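Long-range contacts in putative periplasmic protein (Salmonella enterica, PDB 3OE3), which probably inhibits C-type lysozymes in the periplasm, as part of the bacterial defence against host lysozyme: residues E4-Y10 / E19-T25; N60-K64 / L74-D78. One frame throughout, in Å; residues are numbered along the deposited sequence.

Contact 1 of 2, residues E4-Y10 / E19-T25; sequences EISKSIY and EVIYVNT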
# COMPACT_ATOMS: atom_id res chain seq x y z
N GLU C 4 -12.40 -2.47 -5.38
CA GLU C 4 -11.10 -2.78 -5.99
C GLU C 4 -9.94 -2.87 -5.01
O GLU C 4 -8.90 -3.46 -5.33
CB GLU C 4 -10.74 -1.75 -7.06
CG GLU C 4 -11.68 -1.76 -8.24
CD GLU C 4 -11.24 -0.83 -9.35
OE1 GLU C 4 -11.19 0.40 -9.12
OE2 GLU C 4 -10.97 -1.33 -10.47
N ILE C 5 -10.09 -2.28 -3.83
CA ILE C 5 -9.01 -2.28 -2.86
C ILE C 5 -9.52 -2.84 -1.54
O ILE C 5 -10.61 -2.49 -1.08
CB ILE C 5 -8.39 -0.88 -2.67
CG1 ILE C 5 -8.01 -0.26 -4.02
CG2 ILE C 5 -7.13 -0.97 -1.82
CD1 ILE C 5 -6.86 0.71 -3.93
N SER C 6 -8.75 -3.74 -0.95
CA SER C 6 -9.13 -4.34 0.32
C SER C 6 -7.88 -4.57 1.16
O SER C 6 -6.77 -4.60 0.65
CB SER C 6 -9.89 -5.65 0.11
OG SER C 6 -9.13 -6.58 -0.64
N LYS C 7 -8.08 -4.70 2.47
CA LYS C 7 -6.96 -4.95 3.37
C LYS C 7 -7.15 -6.30 4.04
O LYS C 7 -8.24 -6.59 4.57
CB LYS C 7 -6.87 -3.87 4.44
CG LYS C 7 -5.85 -4.21 5.53
CD LYS C 7 -5.89 -3.25 6.72
CE LYS C 7 -5.26 -1.92 6.37
NZ LYS C 7 -5.04 -1.07 7.58
N SER C 8 -6.10 -7.11 4.02
CA SER C 8 -6.10 -8.39 4.70
C SER C 8 -5.09 -8.36 5.82
O SER C 8 -4.00 -7.82 5.67
CB SER C 8 -5.72 -9.51 3.74
OG SER C 8 -6.78 -9.79 2.84
N ILE C 9 -5.46 -8.95 6.95
CA ILE C 9 -4.54 -9.06 8.07
C ILE C 9 -4.25 -10.54 8.33
O ILE C 9 -5.18 -11.35 8.41
CB ILE C 9 -5.11 -8.35 9.31
CG1 ILE C 9 -5.29 -6.85 9.02
CG2 ILE C 9 -4.21 -8.58 10.53
CD1 ILE C 9 -5.70 -6.03 10.20
N TYR C 10 -2.96 -10.90 8.42
CA TYR C 10 -2.56 -12.29 8.61
C TYR C 10 -1.87 -12.44 9.95
O TYR C 10 -1.08 -11.58 10.35
CB TYR C 10 -1.55 -12.71 7.53
CG TYR C 10 -2.08 -12.82 6.12
CD1 TYR C 10 -2.19 -11.69 5.30
CD2 TYR C 10 -2.44 -14.06 5.58
CE1 TYR C 10 -2.66 -11.79 4.02
CE2 TYR C 10 -2.93 -14.15 4.27
CZ TYR C 10 -3.04 -13.00 3.51
OH TYR C 10 -3.51 -13.08 2.20
N GLU C 19 0.08 -7.07 7.45
CA GLU C 19 -0.97 -6.41 6.69
C GLU C 19 -0.63 -6.49 5.20
O GLU C 19 0.51 -6.26 4.79
CB GLU C 19 -1.06 -4.92 7.05
CG GLU C 19 -1.90 -4.58 8.25
CD GLU C 19 -2.15 -3.08 8.35
OE1 GLU C 19 -1.66 -2.33 7.47
OE2 GLU C 19 -2.82 -2.67 9.31
N VAL C 20 -1.63 -6.80 4.38
CA VAL C 20 -1.47 -6.70 2.94
C VAL C 20 -2.65 -5.90 2.38
O VAL C 20 -3.80 -6.15 2.74
CB VAL C 20 -1.42 -8.08 2.26
CG1 VAL C 20 -1.12 -7.91 0.76
CG2 VAL C 20 -0.36 -8.99 2.91
N ILE C 21 -2.34 -4.92 1.54
CA ILE C 21 -3.37 -4.25 0.75
C ILE C 21 -3.41 -4.94 -0.60
O ILE C 21 -2.40 -5.02 -1.29
CB ILE C 21 -3.06 -2.75 0.54
CG1 ILE C 21 -2.91 -2.01 1.86
CG2 ILE C 21 -4.16 -2.11 -0.29
CD1 ILE C 21 -4.15 -1.99 2.71
N TYR C 22 -4.57 -5.48 -0.97
CA TYR C 22 -4.72 -6.09 -2.27
C TYR C 22 -5.51 -5.17 -3.19
O TYR C 22 -6.52 -4.60 -2.78
CB TYR C 22 -5.45 -7.43 -2.16
CG TYR C 22 -4.63 -8.53 -1.52
CD1 TYR C 22 -3.56 -9.10 -2.20
CD2 TYR C 22 -4.93 -9.02 -0.25
CE1 TYR C 22 -2.81 -10.12 -1.64
CE2 TYR C 22 -4.18 -10.06 0.32
CZ TYR C 22 -3.11 -10.59 -0.39
OH TYR C 22 -2.34 -11.63 0.14
N VAL C 23 -5.03 -5.02 -4.42
CA VAL C 23 -5.70 -4.26 -5.46
C VAL C 23 -6.13 -5.24 -6.54
O VAL C 23 -5.31 -5.94 -7.12
CB VAL C 23 -4.78 -3.20 -6.07
CG1 VAL C 23 -5.51 -2.41 -7.19
CG2 VAL C 23 -4.25 -2.27 -4.98
N ASN C 24 -7.43 -5.31 -6.77
CA ASN C 24 -7.95 -6.20 -7.79
C ASN C 24 -8.86 -5.37 -8.67
O ASN C 24 -9.99 -5.08 -8.28
CB ASN C 24 -8.73 -7.33 -7.14
CG ASN C 24 -7.83 -8.32 -6.44
OD1 ASN C 24 -7.09 -9.05 -7.10
ND2 ASN C 24 -7.88 -8.35 -5.12
N THR C 25 -8.38 -4.99 -9.84
CA THR C 25 -9.11 -4.02 -10.65
C THR C 25 -10.31 -4.68 -11.32
O THR C 25 -10.37 -5.91 -11.44
CB THR C 25 -8.24 -3.34 -11.74
OG1 THR C 25 -7.98 -4.25 -12.81
CG2 THR C 25 -6.90 -2.85 -11.15
O HOH W 1 -9.07 -6.16 -3.43
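Residues 5-10 and 19-24 run antiparallel, with axes 4.7 Å apart at closest approach and 152° between their directions. Ser6 and Tyr22 form a hydrogen-bonded pair: Ser6 N to Tyr22 O is 3.0 Å and Tyr22 N to Ser6 O is 2.9 Å. Ser8 and Val20 form the next, with Ser8 N to Val20 O at 2.8 Å and Val20 N to Ser8 O at 2.9 Å. Asn24 N bonds Glu4 O (2.8 Å).

Ile5, Lys7, Ile9, Glu19, Ile21 and Val23 share one face. There Ile5 CG2 meets Ile21 CG2 at 3.5 Å, and Lys7 NZ forms a salt bridge with Glu19 OE2 at 3.2 Å. On the face of Ser6 and Ser8, Tyr22 OH donates to Tyr10 OH (2.8 Å). Water 1 links Ser6 OG, Tyr22 O and Asn24 ND2.

The two strands form a beta hairpin of the closed barrel. Val20 and Tyr22 reach Leu65 of strand 64-68, and Tyr10 packs on Cys86 and Leu88 of strand 80-88. The second subunit meets the Ile5 face: its Met40 backbone bonds Lys7 and Glu19, and its Pro42 packs on Ile21. Strand 30-36 pairs with the other edge of strand 16-24.

Contact 2 of 2, residues N60-K64 / L74-D78; sequences NYTYK and LVEGD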
# COMPACT_ATOMS: atom_id res chain seq x y z
N ASN C 60 15.02 -3.55 -7.27
CA ASN C 60 15.95 -3.42 -6.16
C ASN C 60 15.50 -4.23 -4.93
O ASN C 60 16.30 -4.53 -4.05
CB ASN C 60 16.13 -1.96 -5.77
CG ASN C 60 17.01 -1.19 -6.74
OD1 ASN C 60 18.07 -1.67 -7.15
ND2 ASN C 60 16.58 0.00 -7.12
N TYR C 61 14.21 -4.56 -4.88
CA TYR C 61 13.68 -5.36 -3.79
C TYR C 61 13.47 -6.79 -4.26
O TYR C 61 13.12 -7.03 -5.42
CB TYR C 61 12.35 -4.79 -3.30
CG TYR C 61 12.47 -3.41 -2.69
CD1 TYR C 61 12.59 -3.25 -1.32
CD2 TYR C 61 12.48 -2.28 -3.49
CE1 TYR C 61 12.71 -1.99 -0.77
CE2 TYR C 61 12.60 -1.02 -2.95
CZ TYR C 61 12.71 -0.88 -1.58
OH TYR C 61 12.82 0.37 -1.04
N THR C 62 13.70 -7.74 -3.37
CA THR C 62 13.55 -9.14 -3.73
C THR C 62 12.42 -9.83 -2.96
O THR C 62 12.32 -11.05 -2.96
CB THR C 62 14.86 -9.92 -3.50
OG1 THR C 62 15.17 -9.94 -2.10
CG2 THR C 62 16.02 -9.27 -4.27
N TYR C 63 11.56 -9.04 -2.31
CA TYR C 63 10.40 -9.60 -1.65
C TYR C 63 9.49 -10.31 -2.63
O TYR C 63 9.19 -9.79 -3.71
CB TYR C 63 9.60 -8.52 -0.92
CG TYR C 63 10.34 -7.86 0.23
CD1 TYR C 63 10.72 -8.60 1.36
CD2 TYR C 63 10.66 -6.52 0.20
CE1 TYR C 63 11.38 -8.00 2.40
CE2 TYR C 63 11.34 -5.91 1.24
CZ TYR C 63 11.71 -6.66 2.34
OH TYR C 63 12.38 -6.07 3.38
N LYS C 64 9.05 -11.50 -2.24
CA LYS C 64 8.00 -12.21 -2.94
C LYS C 64 6.98 -12.73 -1.91
O LYS C 64 7.34 -13.21 -0.82
CB LYS C 64 8.57 -13.34 -3.79
CG LYS C 64 9.41 -12.87 -4.96
CD LYS C 64 9.90 -14.04 -5.81
CE LYS C 64 10.50 -13.58 -7.12
NZ LYS C 64 11.50 -12.49 -6.93
N LEU C 74 5.85 -14.78 3.24
CA LEU C 74 6.68 -13.71 2.71
C LEU C 74 8.16 -14.07 2.82
O LEU C 74 8.66 -14.43 3.90
CB LEU C 74 6.41 -12.36 3.41
CG LEU C 74 7.22 -11.16 2.91
CD1 LEU C 74 6.83 -10.78 1.49
CD2 LEU C 74 7.04 -9.97 3.86
N VAL C 75 8.83 -14.01 1.68
CA VAL C 75 10.25 -14.31 1.61
C VAL C 75 11.02 -13.18 0.91
O VAL C 75 10.42 -12.26 0.33
CB VAL C 75 10.53 -15.65 0.88
CG1 VAL C 75 9.77 -16.79 1.55
CG2 VAL C 75 10.18 -15.55 -0.59
N GLU C 76 12.34 -13.25 0.98
CA GLU C 76 13.21 -12.33 0.26
C GLU C 76 14.39 -13.13 -0.25
O GLU C 76 14.63 -14.26 0.21
CB GLU C 76 13.70 -11.22 1.20
CG GLU C 76 14.48 -11.73 2.40
CD GLU C 76 14.84 -10.64 3.40
OE1 GLU C 76 14.83 -9.45 3.01
OE2 GLU C 76 15.13 -10.97 4.57
N GLY C 77 15.14 -12.55 -1.18
CA GLY C 77 16.33 -13.20 -1.70
C GLY C 77 16.05 -14.61 -2.18
O GLY C 77 15.07 -14.87 -2.87
N ASP C 78 16.95 -15.53 -1.82
CA ASP C 78 16.82 -16.93 -2.21
C ASP C 78 15.85 -17.66 -1.30
O ASP C 78 16.23 -18.59 -0.59
CB ASP C 78 18.19 -17.61 -2.19
CG ASP C 78 18.11 -19.07 -2.60
OD1 ASP C 78 17.14 -19.46 -3.28
OD2 ASP C 78 19.03 -19.84 -2.23
O HOH W 2 12.59 -13.67 -3.67
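Tyr63 has the most surface covered in this contact, followed by Lys64 and Thr62. These three residues lead from the loop after strand 52-56 into strand 64-68.

Lys64 makes the regular strand pairing. Its N donates to Val75 O at 3.0 Å, and Val75 N returns a bond to Lys64 O, also at 3.0 Å. The two residues are thus an antiparallel hydrogen-bonded pair, with their CA atoms 5.5 Å apart. Lys64 CB lies 4.2 Å from Val75 CG2, but the end of the lysine side chain leads away from residues 74-78.

Tyr63 comes just before this pair. Its CA approaches Val75 O at 3.3 Å in a CA-H...O contact. Its CB lies 4.3 Å from Leu74 CD1, and its CE1 is 3.8 Å from Glu76 OE1. The Tyr63 side chain also touches Gln36 and Met43, on strands 30-36 and 39-45.

The contact is the open end of a beta hairpin. Strands 64-68 and 71-76 are neighbours in the barrel, and here their pairing gives way to loops.

Thr62 continues the link beyond the pair. Its side chain points toward residues 74-78, and OG1 accepts a hydrogen bond from Gly77 N at 2.8 Å. Gly77 lies just past strand 71-76 and has a positive phi of 53°, a backbone conformation that glycine adopts more readily than other residues. Thr62 O receives a CA-H...O contact from Glu76 CA at 3.6 Å. Water 2 bridges the two loop ends, donating to Thr62 O (2.7 Å) and Gly77 O (2.9 Å).

Overall arrangement
Both contacts belong to one antiparallel sheet of eight strands, closed into a barrel. Their centres lie 19 Å apart, on opposite sides of the chain's centre. Their nearest atoms are about 8 Å apart, so they do not touch. They come in series along the chain: contact 1 closes before contact 2 opens. Contact 1 joins strands 5-12 and 16-24, the first two in the barrel order. Contact 2 lies where strands 64-68 and 71-76 meet the loops. Strand 80-88 lies between the two hairpins and completes the barrel. Contact 1 faces the second subunit, whereas no other chain of the assembly touches contact 2.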